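Catechol 2,3-dioxygenase (Pseudomonas sp. KL28, PDB 3HPY) probably catalyses the iron-dependent extradiol ring cleavage of catechol by molecular oxygen, opening the ring to 2-hydroxy-6-oxohexa-2,4-dienoate. Local coordinates at residues Y26-E34 with Q142-I150; K46-S54 with K124-S132. All coordinates share one frame; numbering follows the deposited sequence.

Interaction 1 of 2, residues Y26-E34 with Q142-I150; sequences YRNVLGLVE and QREHGIAPI
The turn that joins helix 19-29 to strand 33-37, part of a beta-alpha-beta-beta-beta module, receives the linker that leads to the second half of the chain. Ile-147 N donates almost straight to Val-29 O (2.9 Å, 172° at the hydrogen). Ala-148 N takes the next carbonyl, Leu-30 O, at 2.8 Å, but bent and from above the carbonyl plane. Gly-31 makes the turn with positive phi, while Leu-32 N folds back onto Tyr-26 O. Lacking a side chain, Gly-31 lets its CA come within 3.2 Å of His-145 O in a CA-H...O contact. Docked on the helix end and turn, loop 142-150 ties the N-terminal half of a vicinal oxygen chelate fold to the approach of strand 151-159. Beside these bonds, Leu-30 CD1 meets Ile-147 CD1 at 4.0 Å, and Leu-32 CD1 lies against Pro-149 CG at 3.8 Å, the leucine crossing the compact ring at about a right angle. Phe-219 of strand 213-220 touches both leucines and the proline. Chi1 of -178° swings the His-145 imidazole away from the backbone N and sets NE2 2.9 Å from Arg-27 O. One water donates to both Gly-31 O and Gln-142 O; a second joins Gly-31 O to Pro-149 O.

Interaction 2 of 2, residues K46-S54 with K124-S132; sequences KCWDERDHS and KTCVGNGIS
Arg-51 O is gripped by two successive amides of the facing loop. Val-127 N comes in nearly along the C=O axis at 2.7 Å, whereas Gly-128 N lies in the carbonyl plane, on a lone pair, at 2.9 Å. Two residues on, His-53 N donates to Thr-125 O (2.8 Å), and between these bonds Asp-52 and Cys-126 form a single antiparallel beta bridge, a non-hydrogen-bonded pair. Gly-128 has a positive phi (91°), a backbone shape that glycine adopts readily. The chain of Lys-46 bends at its last two torsions (chi3 -80°, chi4 -75°) and brings NZ to Glu-50 O at 2.8 Å and to Cys-47 O, both carbonyls of the type I turn 47-50; a weak bond to Gly-128 O adds the facing loop. A lysine suits this place because its ammonium can serve several carbonyls at once. Asn-129 CB lies 3.2 Å from Trp-48 O. The turn belongs to the connection between strands 43-46 and 56-60 of the N-terminal sheet, and the linker leaving strand 117-121 packs across it. At the other end Lys-124 lays its methylenes along Asp-52 CB, and its NZ meets Ser-54 O at 2.9 Å from above the carbonyl plane; His-11 ND1 is another partner of NZ. Asp-52 OD2 is salt-bridged to Arg-8 and Lys-72. Ile-131 CD1 touches the edge of the Trp-48 ring at CZ3 (3.7 Å). Polar ends also reach the third subunit of the tetramer: Asp-49 makes a salt bridge with its Arg-252, and Arg-51 NH1 donates to its Glu-280 O.

Overall arrangement
Both contacts press the long linker between strands 117-121 and 151-159 onto connections of the N-terminal sheet, and both are only partly buried. Interaction 1 uses the linker's last residues and lies nearer the active site, with the Pro-149 side chain about 12 Å from the bound iron; it joins backbone bonds and bridging waters to an aliphatic patch. Interaction 2 uses the linker's first residues and depends more on lysine ammonium groups, with several residues facing the third subunit. They adjoin: Val-33 N lies 2.8 Å from Lys-46 O, a probable hydrogen bond between neighbouring strands, and Trp-48 NE1 bonds weakly to Ala-148 O. Along the sequence, interaction 2 is nested within interaction 1.

Interaction 1 of 2, residues Y26-E34 with Q142-I150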
ATOM      1  N   TYR C  26      -5.693 -20.120  15.906  1.00 33.57           N
ATOM      2  CA  TYR C  26      -5.778 -18.752  16.393  1.00 32.20           C
ATOM      3  C   TYR C  26      -4.468 -18.171  16.900  1.00 33.11           C
ATOM      4  O   TYR C  26      -4.337 -16.959  17.024  1.00 32.08           O
ATOM      5  CB  TYR C  26      -6.846 -18.646  17.488  1.00 32.26           C
ATOM      6  CG  TYR C  26      -8.256 -18.634  16.944  1.00 30.74           C
ATOM      7  CD1 TYR C  26      -8.719 -17.555  16.184  1.00 31.88           C
ATOM      8  CD2 TYR C  26      -9.117 -19.708  17.155  1.00 30.85           C
ATOM      9  CE1 TYR C  26     -10.006 -17.548  15.646  1.00 29.25           C
ATOM     10  CE2 TYR C  26     -10.413 -19.712  16.621  1.00 28.90           C
ATOM     11  CZ  TYR C  26     -10.846 -18.627  15.869  1.00 29.76           C
ATOM     12  OH  TYR C  26     -12.124 -18.606  15.351  1.00 27.71           O
ATOM     13  N   ARG C  27      -3.490 -19.016  17.182  1.00 34.13           N
ATOM     14  CA  ARG C  27      -2.231 -18.495  17.683  1.00 35.56           C
ATOM     15  C   ARG C  27      -1.144 -18.391  16.614  1.00 34.80           C
ATOM     16  O   ARG C  27      -0.435 -17.384  16.535  1.00 33.45           O
ATOM     17  CB  ARG C  27      -1.725 -19.354  18.843  1.00 38.44           C
ATOM     18  CG  ARG C  27      -0.976 -18.545  19.880  1.00 42.49           C
ATOM     19  CD  ARG C  27       0.295 -19.222  20.337  1.00 46.42           C
ATOM     20  NE  ARG C  27       0.038 -20.452  21.077  1.00 49.00           N
ATOM     21  CZ  ARG C  27       0.969 -21.111  21.756  1.00 50.47           C
ATOM     22  NH1 ARG C  27       2.214 -20.653  21.783  1.00 49.49           N
ATOM     23  NH2 ARG C  27       0.657 -22.225  22.409  1.00 52.46           N
ATOM     24  N   ASN C  28      -1.034 -19.427  15.789  1.00 33.04           N
ATOM     25  CA  ASN C  28      -0.017 -19.486  14.747  1.00 32.03           C
ATOM     26  C   ASN C  28      -0.482 -19.018  13.374  1.00 31.07           C
ATOM     27  O   ASN C  28       0.336 -18.648  12.530  1.00 32.31           O
ATOM     28  CB  ASN C  28       0.517 -20.913  14.661  1.00 32.30           C
ATOM     29  CG  ASN C  28       1.145 -21.365  15.957  1.00 33.04           C
ATOM     30  OD1 ASN C  28       1.161 -22.552  16.272  1.00 34.16           O
ATOM     31  ND2 ASN C  28       1.678 -20.412  16.718  1.00 33.06           N
ATOM     32  N   VAL C  29      -1.788 -19.040  13.144  1.00 29.11           N
ATOM     33  CA  VAL C  29      -2.333 -18.594  11.874  1.00 27.41           C
ATOM     34  C   VAL C  29      -2.897 -17.182  11.979  1.00 26.99           C
ATOM     35  O   VAL C  29      -2.418 -16.275  11.307  1.00 24.79           O
ATOM     36  CB  VAL C  29      -3.453 -19.515  11.369  1.00 28.04           C
ATOM     37  CG1 VAL C  29      -3.988 -18.990  10.036  1.00 26.06           C
ATOM     38  CG2 VAL C  29      -2.928 -20.935  11.219  1.00 28.79           C
ATOM     39  N   LEU C  30      -3.919 -16.990  12.813  1.00 27.33           N
ATOM     40  CA  LEU C  30      -4.503 -15.657  12.958  1.00 27.35           C
ATOM     41  C   LEU C  30      -3.540 -14.734  13.688  1.00 27.32           C
ATOM     42  O   LEU C  30      -3.654 -13.519  13.602  1.00 25.76           O
ATOM     43  CB  LEU C  30      -5.835 -15.710  13.715  1.00 28.72           C
ATOM     44  CG  LEU C  30      -6.574 -14.365  13.802  1.00 29.05           C
ATOM     45  CD1 LEU C  30      -6.784 -13.800  12.406  1.00 28.31           C
ATOM     46  CD2 LEU C  30      -7.907 -14.552  14.508  1.00 31.37           C
ATOM     47  N   GLY C  31      -2.595 -15.313  14.419  1.00 27.56           N
ATOM     48  CA  GLY C  31      -1.625 -14.497  15.124  1.00 28.82           C
ATOM     49  C   GLY C  31      -2.073 -13.840  16.417  1.00 28.33           C
ATOM     50  O   GLY C  31      -1.573 -12.767  16.763  1.00 27.97           O
ATOM     51  N   LEU C  32      -3.020 -14.450  17.122  1.00 27.34           N
ATOM     52  CA  LEU C  32      -3.453 -13.911  18.410  1.00 26.84           C
ATOM     53  C   LEU C  32      -2.450 -14.366  19.461  1.00 28.20           C
ATOM     54  O   LEU C  32      -1.796 -15.405  19.304  1.00 29.49           O
ATOM     55  CB  LEU C  32      -4.837 -14.440  18.800  1.00 25.46           C
ATOM     56  CG  LEU C  32      -6.071 -13.680  18.307  1.00 25.30           C
ATOM     57  CD1 LEU C  32      -5.890 -13.234  16.884  1.00 27.12           C
ATOM     58  CD2 LEU C  32      -7.296 -14.552  18.454  1.00 25.51           C
ATOM     59  N   VAL C  33      -2.343 -13.585  20.531  1.00 28.48           N
ATOM     60  CA  VAL C  33      -1.443 -13.867  21.641  1.00 29.47           C
ATOM     61  C   VAL C  33      -2.214 -14.613  22.741  1.00 31.97           C
ATOM     62  O   VAL C  33      -3.170 -14.079  23.293  1.00 33.15           O
ATOM     63  CB  VAL C  33      -0.868 -12.536  22.207  1.00 29.40           C
ATOM     64  CG1 VAL C  33       0.051 -12.804  23.386  1.00 25.83           C
ATOM     65  CG2 VAL C  33      -0.109 -11.790  21.100  1.00 27.62           C
ATOM     66  N   GLU C  34      -1.807 -15.848  23.041  1.00 33.24           N
ATOM     67  CA  GLU C  34      -2.472 -16.652  24.075  1.00 32.88           C
ATOM     68  C   GLU C  34      -2.187 -15.990  25.401  1.00 33.10           C
ATOM     69  O   GLU C  34      -1.067 -15.566  25.646  1.00 33.24           O
ATOM     70  CB  GLU C  34      -1.922 -18.075  24.098  1.00 33.81           C
ATOM     71  CG  GLU C  34      -2.646 -18.967  25.093  1.00 36.23           C
ATOM     72  CD  GLU C  34      -2.211 -20.415  25.012  1.00 37.48           C
ATOM     73  OE1 GLU C  34      -2.103 -20.944  23.885  1.00 37.35           O
ATOM     74  OE2 GLU C  34      -1.994 -21.026  26.082  1.00 38.25           O
ATOM     75  N   GLN C 142       5.784  -9.405  17.071  1.00 24.93           N
ATOM     76  CA  GLN C 142       4.413  -9.865  17.228  1.00 27.81           C
ATOM     77  C   GLN C 142       3.587  -9.554  15.978  1.00 27.24           C
ATOM     78  O   GLN C 142       2.744 -10.356  15.579  1.00 26.61           O
ATOM     79  CB  GLN C 142       3.763  -9.209  18.456  1.00 29.40           C
ATOM     80  CG  GLN C 142       4.398  -9.609  19.800  1.00 33.05           C
ATOM     81  CD  GLN C 142       3.789  -8.869  20.990  1.00 34.62           C
ATOM     82  OE1 GLN C 142       3.950  -7.657  21.131  1.00 34.53           O
ATOM     83  NE2 GLN C 142       3.080  -9.603  21.849  1.00 36.76           N
ATOM     84  N   ARG C 143       3.851  -8.403  15.365  1.00 26.99           N
ATOM     85  CA  ARG C 143       3.130  -7.951  14.174  1.00 30.15           C
ATOM     86  C   ARG C 143       3.325  -8.864  12.970  1.00 30.54           C
ATOM     87  O   ARG C 143       2.545  -8.835  12.018  1.00 29.73           O
ATOM     88  CB  ARG C 143       3.578  -6.534  13.793  1.00 31.61           C
ATOM     89  CG  ARG C 143       2.711  -5.882  12.724  1.00 37.27           C
ATOM     90  CD  ARG C 143       3.244  -4.520  12.264  1.00 40.17           C
ATOM     91  NE  ARG C 143       4.455  -4.632  11.450  1.00 41.56           N
ATOM     92  CZ  ARG C 143       4.893  -3.677  10.633  1.00 41.85           C
ATOM     93  NH1 ARG C 143       4.221  -2.540  10.523  1.00 39.87           N
ATOM     94  NH2 ARG C 143       5.994  -3.861   9.916  1.00 41.63           N
ATOM     95  N   GLU C 144       4.364  -9.681  13.012  1.00 30.59           N
ATOM     96  CA  GLU C 144       4.651 -10.560  11.893  1.00 32.21           C
ATOM     97  C   GLU C 144       4.356 -12.018  12.186  1.00 31.25           C
ATOM     98  O   GLU C 144       4.624 -12.888  11.360  1.00 30.09           O
ATOM     99  CB  GLU C 144       6.113 -10.388  11.486  1.00 34.47           C
ATOM    100  CG  GLU C 144       6.481  -8.935  11.252  1.00 37.85           C
ATOM    101  CD  GLU C 144       7.930  -8.748  10.866  1.00 38.70           C
ATOM    102  OE1 GLU C 144       8.282  -9.044   9.709  1.00 38.85           O
ATOM    103  OE2 GLU C 144       8.723  -8.308  11.724  1.00 41.78           O
ATOM    104  N   HIS C 145       3.806 -12.287  13.365  1.00 30.03           N
ATOM    105  CA  HIS C 145       3.482 -13.654  13.745  1.00 27.90           C
ATOM    106  C   HIS C 145       2.098 -13.968  13.212  1.00 26.75           C
ATOM    107  O   HIS C 145       1.088 -13.544  13.782  1.00 26.15           O
ATOM    108  CB  HIS C 145       3.507 -13.801  15.265  1.00 29.18           C
ATOM    109  CG  HIS C 145       3.227 -15.192  15.742  1.00 29.44           C
ATOM    110  ND1 HIS C 145       4.109 -16.232  15.560  1.00 29.98           N
ATOM    111  CD2 HIS C 145       2.173 -15.704  16.417  1.00 30.11           C
ATOM    112  CE1 HIS C 145       3.616 -17.327  16.109  1.00 30.15           C
ATOM    113  NE2 HIS C 145       2.440 -17.034  16.636  1.00 31.98           N
ATOM    114  N   GLY C 146       2.051 -14.714  12.115  1.00 25.62           N
ATOM    115  CA  GLY C 146       0.770 -15.027  11.516  1.00 24.86           C
ATOM    116  C   GLY C 146       0.157 -13.730  11.026  1.00 24.39           C
ATOM    117  O   GLY C 146       0.861 -12.737  10.860  1.00 23.20           O
ATOM    118  N   ILE C 147      -1.148 -13.730  10.794  1.00 24.65           N
ATOM    119  CA  ILE C 147      -1.842 -12.537  10.315  1.00 25.23           C
ATOM    120  C   ILE C 147      -1.652 -11.389  11.313  1.00 23.55           C
ATOM    121  O   ILE C 147      -1.408 -10.240  10.924  1.00 25.42           O
ATOM    122  CB  ILE C 147      -3.335 -12.850  10.125  1.00 24.18           C
ATOM    123  CG1 ILE C 147      -3.466 -14.042   9.171  1.00 22.42           C
ATOM    124  CG2 ILE C 147      -4.073 -11.638   9.563  1.00 22.10           C
ATOM    125  CD1 ILE C 147      -4.893 -14.520   8.953  1.00 21.24           C
ATOM    126  N   ALA C 148      -1.772 -11.723  12.593  1.00 22.45           N
ATOM    127  CA  ALA C 148      -1.585 -10.794  13.708  1.00 22.76           C
ATOM    128  C   ALA C 148      -2.409  -9.508  13.648  1.00 22.02           C
ATOM    129  O   ALA C 148      -1.865  -8.423  13.491  1.00 20.72           O
ATOM    130  CB  ALA C 148      -0.094 -10.460  13.840  1.00 23.44           C
ATOM    131  N   PRO C 149      -3.732  -9.610  13.819  1.00 22.59           N
ATOM    132  CA  PRO C 149      -4.565  -8.403  13.769  1.00 21.50           C
ATOM    133  C   PRO C 149      -4.293  -7.456  14.938  1.00 22.30           C
ATOM    134  O   PRO C 149      -3.642  -7.840  15.914  1.00 21.24           O
ATOM    135  CB  PRO C 149      -5.978  -8.967  13.763  1.00 19.50           C
ATOM    136  CG  PRO C 149      -5.834 -10.197  14.626  1.00 21.47           C
ATOM    137  CD  PRO C 149      -4.544 -10.806  14.123  1.00 21.17           C
ATOM    138  N   ILE C 150      -4.811  -6.232  14.830  1.00 22.60           N
ATOM    139  CA  ILE C 150      -4.614  -5.179  15.825  1.00 24.76           C
ATOM    140  C   ILE C 150      -5.659  -5.069  16.940  1.00 24.66           C
ATOM    141  O   ILE C 150      -5.340  -4.626  18.038  1.00 25.78           O
ATOM    142  CB  ILE C 150      -4.486  -3.800  15.121  1.00 27.31           C
ATOM    143  CG1 ILE C 150      -3.112  -3.687  14.449  1.00 28.37           C
ATOM    144  CG2 ILE C 150      -4.649  -2.666  16.122  1.00 30.45           C
ATOM    145  CD1 ILE C 150      -2.896  -4.658  13.304  1.00 31.25           C
TER
HETATM  146  O   HOH W   1       0.920 -11.473  17.227  1.00 25.46           O
HETATM  147  O   HOH W   2      -2.669 -10.062  17.288  1.00 37.10           O

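Interaction 2 of 2, residues K46-S54 with K124-S132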
ATOM      1  N   LYS C  46      -5.636 -12.510  22.754  1.00 29.99           N
ATOM      2  CA  LYS C  46      -5.784 -11.069  22.561  1.00 29.16           C
ATOM      3  C   LYS C  46      -4.953 -10.659  21.341  1.00 28.32           C
ATOM      4  O   LYS C  46      -4.055 -11.393  20.919  1.00 29.41           O
ATOM      5  CB  LYS C  46      -5.297 -10.296  23.786  1.00 28.77           C
ATOM      6  CG  LYS C  46      -3.777 -10.267  23.946  1.00 30.00           C
ATOM      7  CD  LYS C  46      -3.391  -9.425  25.144  1.00 31.43           C
ATOM      8  CE  LYS C  46      -3.424  -7.937  24.806  1.00 32.23           C
ATOM      9  NZ  LYS C  46      -2.226  -7.573  23.977  1.00 28.91           N
ATOM     10  N   CYS C  47      -5.259  -9.504  20.762  1.00 27.25           N
ATOM     11  CA  CYS C  47      -4.489  -9.025  19.619  1.00 25.90           C
ATOM     12  C   CYS C  47      -3.216  -8.447  20.219  1.00 25.80           C
ATOM     13  O   CYS C  47      -3.259  -7.863  21.304  1.00 24.60           O
ATOM     14  CB  CYS C  47      -5.280  -7.961  18.860  1.00 25.26           C
ATOM     15  SG  CYS C  47      -6.771  -8.615  18.051  1.00 23.90           S
ATOM     16  N   TRP C  48      -2.085  -8.617  19.536  1.00 24.21           N
ATOM     17  CA  TRP C  48      -0.826  -8.121  20.073  1.00 23.95           C
ATOM     18  C   TRP C  48      -0.849  -6.649  20.454  1.00 24.76           C
ATOM     19  O   TRP C  48      -0.179  -6.256  21.410  1.00 24.51           O
ATOM     20  CB  TRP C  48       0.331  -8.365  19.097  1.00 24.86           C
ATOM     21  CG  TRP C  48       0.302  -7.490  17.869  1.00 24.08           C
ATOM     22  CD1 TRP C  48      -0.313  -7.762  16.676  1.00 22.85           C
ATOM     23  CD2 TRP C  48       0.893  -6.186  17.731  1.00 23.01           C
ATOM     24  NE1 TRP C  48      -0.142  -6.704  15.803  1.00 22.66           N
ATOM     25  CE2 TRP C  48       0.592  -5.724  16.426  1.00 23.72           C
ATOM     26  CE3 TRP C  48       1.640  -5.361  18.583  1.00 26.46           C
ATOM     27  CZ2 TRP C  48       1.020  -4.474  15.952  1.00 24.12           C
ATOM     28  CZ3 TRP C  48       2.071  -4.103  18.105  1.00 25.90           C
ATOM     29  CH2 TRP C  48       1.754  -3.680  16.806  1.00 25.75           C
ATOM     30  N   ASP C  49      -1.623  -5.839  19.730  1.00 24.07           N
ATOM     31  CA  ASP C  49      -1.660  -4.398  20.000  1.00 25.70           C
ATOM     32  C   ASP C  49      -2.649  -3.920  21.070  1.00 24.24           C
ATOM     33  O   ASP C  49      -2.575  -2.768  21.489  1.00 24.74           O
ATOM     34  CB  ASP C  49      -1.901  -3.617  18.695  1.00 24.83           C
ATOM     35  CG  ASP C  49      -1.073  -2.336  18.614  1.00 27.03           C
ATOM     36  OD1 ASP C  49      -0.292  -2.059  19.547  1.00 25.25           O
ATOM     37  OD2 ASP C  49      -1.190  -1.598  17.609  1.00 29.35           O
ATOM     38  N   GLU C  50      -3.568  -4.775  21.514  1.00 23.02           N
ATOM     39  CA  GLU C  50      -4.521  -4.356  22.549  1.00 23.32           C
ATOM     40  C   GLU C  50      -3.758  -4.345  23.853  1.00 23.15           C
ATOM     41  O   GLU C  50      -2.637  -4.837  23.901  1.00 21.30           O
ATOM     42  CB  GLU C  50      -5.690  -5.334  22.666  1.00 19.77           C
ATOM     43  CG  GLU C  50      -6.436  -5.541  21.372  1.00 23.96           C
ATOM     44  CD  GLU C  50      -7.489  -6.633  21.469  1.00 24.17           C
ATOM     45  OE1 GLU C  50      -7.171  -7.725  22.001  1.00 27.46           O
ATOM     46  OE2 GLU C  50      -8.627  -6.398  21.003  1.00 24.11           O
ATOM     47  N   ARG C  51      -4.357  -3.802  24.908  1.00 22.98           N
ATOM     48  CA  ARG C  51      -3.670  -3.759  26.193  1.00 26.90           C
ATOM     49  C   ARG C  51      -4.280  -4.678  27.247  1.00 26.58           C
ATOM     50  O   ARG C  51      -3.590  -5.101  28.179  1.00 26.44           O
ATOM     51  CB  ARG C  51      -3.630  -2.314  26.717  1.00 29.76           C
ATOM     52  CG  ARG C  51      -3.031  -1.350  25.706  1.00 30.44           C
ATOM     53  CD  ARG C  51      -2.596  -0.043  26.328  1.00 32.38           C
ATOM     54  NE  ARG C  51      -2.131   0.876  25.294  1.00 32.42           N
ATOM     55  CZ  ARG C  51      -1.689   2.106  25.529  1.00 33.33           C
ATOM     56  NH1 ARG C  51      -1.646   2.575  26.769  1.00 33.19           N
ATOM     57  NH2 ARG C  51      -1.293   2.863  24.519  1.00 32.31           N
ATOM     58  N   ASP C  52      -5.558  -5.006  27.082  1.00 27.23           N
ATOM     59  CA  ASP C  52      -6.255  -5.863  28.036  1.00 28.65           C
ATOM     60  C   ASP C  52      -5.982  -7.357  27.859  1.00 30.36           C
ATOM     61  O   ASP C  52      -5.701  -7.826  26.754  1.00 31.04           O
ATOM     62  CB  ASP C  52      -7.758  -5.564  27.994  1.00 29.72           C
ATOM     63  CG  ASP C  52      -8.108  -4.245  28.688  1.00 28.92           C
ATOM     64  OD1 ASP C  52      -7.213  -3.668  29.353  1.00 27.57           O
ATOM     65  OD2 ASP C  52      -9.268  -3.794  28.583  1.00 27.35           O
ATOM     66  N   HIS C  53      -6.067  -8.095  28.966  1.00 30.78           N
ATOM     67  CA  HIS C  53      -5.789  -9.532  29.001  1.00 31.51           C
ATOM     68  C   HIS C  53      -6.302 -10.410  27.862  1.00 30.95           C
ATOM     69  O   HIS C  53      -5.565 -11.259  27.350  1.00 33.87           O
ATOM     70  CB  HIS C  53      -6.280 -10.117  30.328  1.00 32.03           C
ATOM     71  CG  HIS C  53      -6.003 -11.580  30.487  1.00 32.33           C
ATOM     72  ND1 HIS C  53      -6.899 -12.557  30.106  1.00 33.38           N
ATOM     73  CD2 HIS C  53      -4.937 -12.233  31.009  1.00 31.95           C
ATOM     74  CE1 HIS C  53      -6.401 -13.745  30.392  1.00 32.27           C
ATOM     75  NE2 HIS C  53      -5.211 -13.577  30.942  1.00 33.31           N
ATOM     76  N   SER C  54      -7.550 -10.213  27.464  1.00 29.18           N
ATOM     77  CA  SER C  54      -8.133 -11.037  26.416  1.00 28.36           C
ATOM     78  C   SER C  54      -9.249 -10.332  25.661  1.00 27.76           C
ATOM     79  O   SER C  54      -9.854  -9.391  26.174  1.00 27.75           O
ATOM     80  CB  SER C  54      -8.719 -12.300  27.041  1.00 27.86           C
ATOM     81  OG  SER C  54      -9.847 -11.956  27.840  1.00 25.01           O
ATOM     82  N   LYS C 124     -10.812  -5.641  33.707  1.00 33.69           N
ATOM     83  CA  LYS C 124     -10.037  -6.663  33.024  1.00 32.55           C
ATOM     84  C   LYS C 124      -8.588  -6.212  33.064  1.00 33.09           C
ATOM     85  O   LYS C 124      -8.242  -5.130  32.580  1.00 34.57           O
ATOM     86  CB  LYS C 124     -10.506  -6.831  31.579  1.00 30.71           C
ATOM     87  CG  LYS C 124      -9.698  -7.862  30.801  1.00 31.27           C
ATOM     88  CD  LYS C 124     -10.306  -8.162  29.433  1.00 31.66           C
ATOM     89  CE  LYS C 124     -11.512  -9.092  29.527  1.00 31.26           C
ATOM     90  NZ  LYS C 124     -11.980  -9.501  28.169  1.00 32.40           N
ATOM     91  N   THR C 125      -7.745  -7.048  33.649  1.00 32.47           N
ATOM     92  CA  THR C 125      -6.330  -6.749  33.794  1.00 33.84           C
ATOM     93  C   THR C 125      -5.648  -6.252  32.524  1.00 33.60           C
ATOM     94  O   THR C 125      -5.838  -6.808  31.443  1.00 33.47           O
ATOM     95  CB  THR C 125      -5.572  -7.988  34.310  1.00 35.57           C
ATOM     96  OG1 THR C 125      -6.163  -8.427  35.537  1.00 36.70           O
ATOM     97  CG2 THR C 125      -4.107  -7.661  34.550  1.00 36.11           C
ATOM     98  N   CYS C 126      -4.858  -5.193  32.676  1.00 33.58           N
ATOM     99  CA  CYS C 126      -4.101  -4.600  31.582  1.00 34.32           C
ATOM    100  C   CYS C 126      -2.725  -5.246  31.553  1.00 33.79           C
ATOM    101  O   CYS C 126      -1.940  -5.069  32.488  1.00 35.82           O
ATOM    102  CB  CYS C 126      -3.944  -3.089  31.794  1.00 34.88           C
ATOM    103  SG  CYS C 126      -2.721  -2.301  30.691  1.00 35.91           S
ATOM    104  N   VAL C 127      -2.435  -5.989  30.487  1.00 32.88           N
ATOM    105  CA  VAL C 127      -1.149  -6.674  30.353  1.00 32.45           C
ATOM    106  C   VAL C 127      -0.188  -5.916  29.441  1.00 31.10           C
ATOM    107  O   VAL C 127       1.018  -6.184  29.444  1.00 32.42           O
ATOM    108  CB  VAL C 127      -1.331  -8.104  29.785  1.00 34.25           C
ATOM    109  CG1 VAL C 127      -0.047  -8.919  29.970  1.00 34.14           C
ATOM    110  CG2 VAL C 127      -2.499  -8.789  30.477  1.00 35.80           C
ATOM    111  N   GLY C 128      -0.722  -4.967  28.669  1.00 28.78           N
ATOM    112  CA  GLY C 128       0.103  -4.193  27.755  1.00 26.75           C
ATOM    113  C   GLY C 128       0.155  -4.851  26.386  1.00 26.72           C
ATOM    114  O   GLY C 128      -0.381  -5.942  26.222  1.00 25.08           O
ATOM    115  N   ASN C 129       0.794  -4.196  25.414  1.00 24.25           N
ATOM    116  CA  ASN C 129       0.899  -4.725  24.050  1.00 25.87           C
ATOM    117  C   ASN C 129       2.281  -5.308  23.715  1.00 25.82           C
ATOM    118  O   ASN C 129       2.663  -5.379  22.545  1.00 24.75           O
ATOM    119  CB  ASN C 129       0.570  -3.634  23.022  1.00 25.92           C
ATOM    120  CG  ASN C 129       1.547  -2.469  23.068  1.00 27.18           C
ATOM    121  OD1 ASN C 129       1.568  -1.625  22.164  1.00 30.13           O
ATOM    122  ND2 ASN C 129       2.352  -2.409  24.120  1.00 29.17           N
ATOM    123  N   GLY C 130       3.027  -5.712  24.736  1.00 25.67           N
ATOM    124  CA  GLY C 130       4.337  -6.299  24.497  1.00 26.27           C
ATOM    125  C   GLY C 130       5.427  -5.301  24.156  1.00 25.84           C
ATOM    126  O   GLY C 130       6.589  -5.679  24.031  1.00 27.19           O
ATOM    127  N   ILE C 131       5.050  -4.034  24.003  1.00 25.16           N
ATOM    128  CA  ILE C 131       5.989  -2.971  23.674  1.00 24.56           C
ATOM    129  C   ILE C 131       6.219  -2.083  24.888  1.00 23.42           C
ATOM    130  O   ILE C 131       5.301  -1.838  25.653  1.00 24.07           O
ATOM    131  CB  ILE C 131       5.444  -2.115  22.534  1.00 27.38           C
ATOM    132  CG1 ILE C 131       5.265  -2.996  21.295  1.00 29.46           C
ATOM    133  CG2 ILE C 131       6.379  -0.944  22.279  1.00 30.06           C
ATOM    134  CD1 ILE C 131       4.668  -2.293  20.115  1.00 31.10           C
ATOM    135  N   SER C 132       7.441  -1.596  25.057  1.00 22.88           N
ATOM    136  CA  SER C 132       7.762  -0.757  26.204  1.00 25.52           C
ATOM    137  C   SER C 132       6.818   0.422  26.415  1.00 27.71           C
ATOM    138  O   SER C 132       6.187   0.912  25.472  1.00 26.26           O
ATOM    139  CB  SER C 132       9.183  -0.228  26.082  1.00 27.04           C
ATOM    140  OG  SER C 132       9.488   0.609  27.184  1.00 31.16           O
TER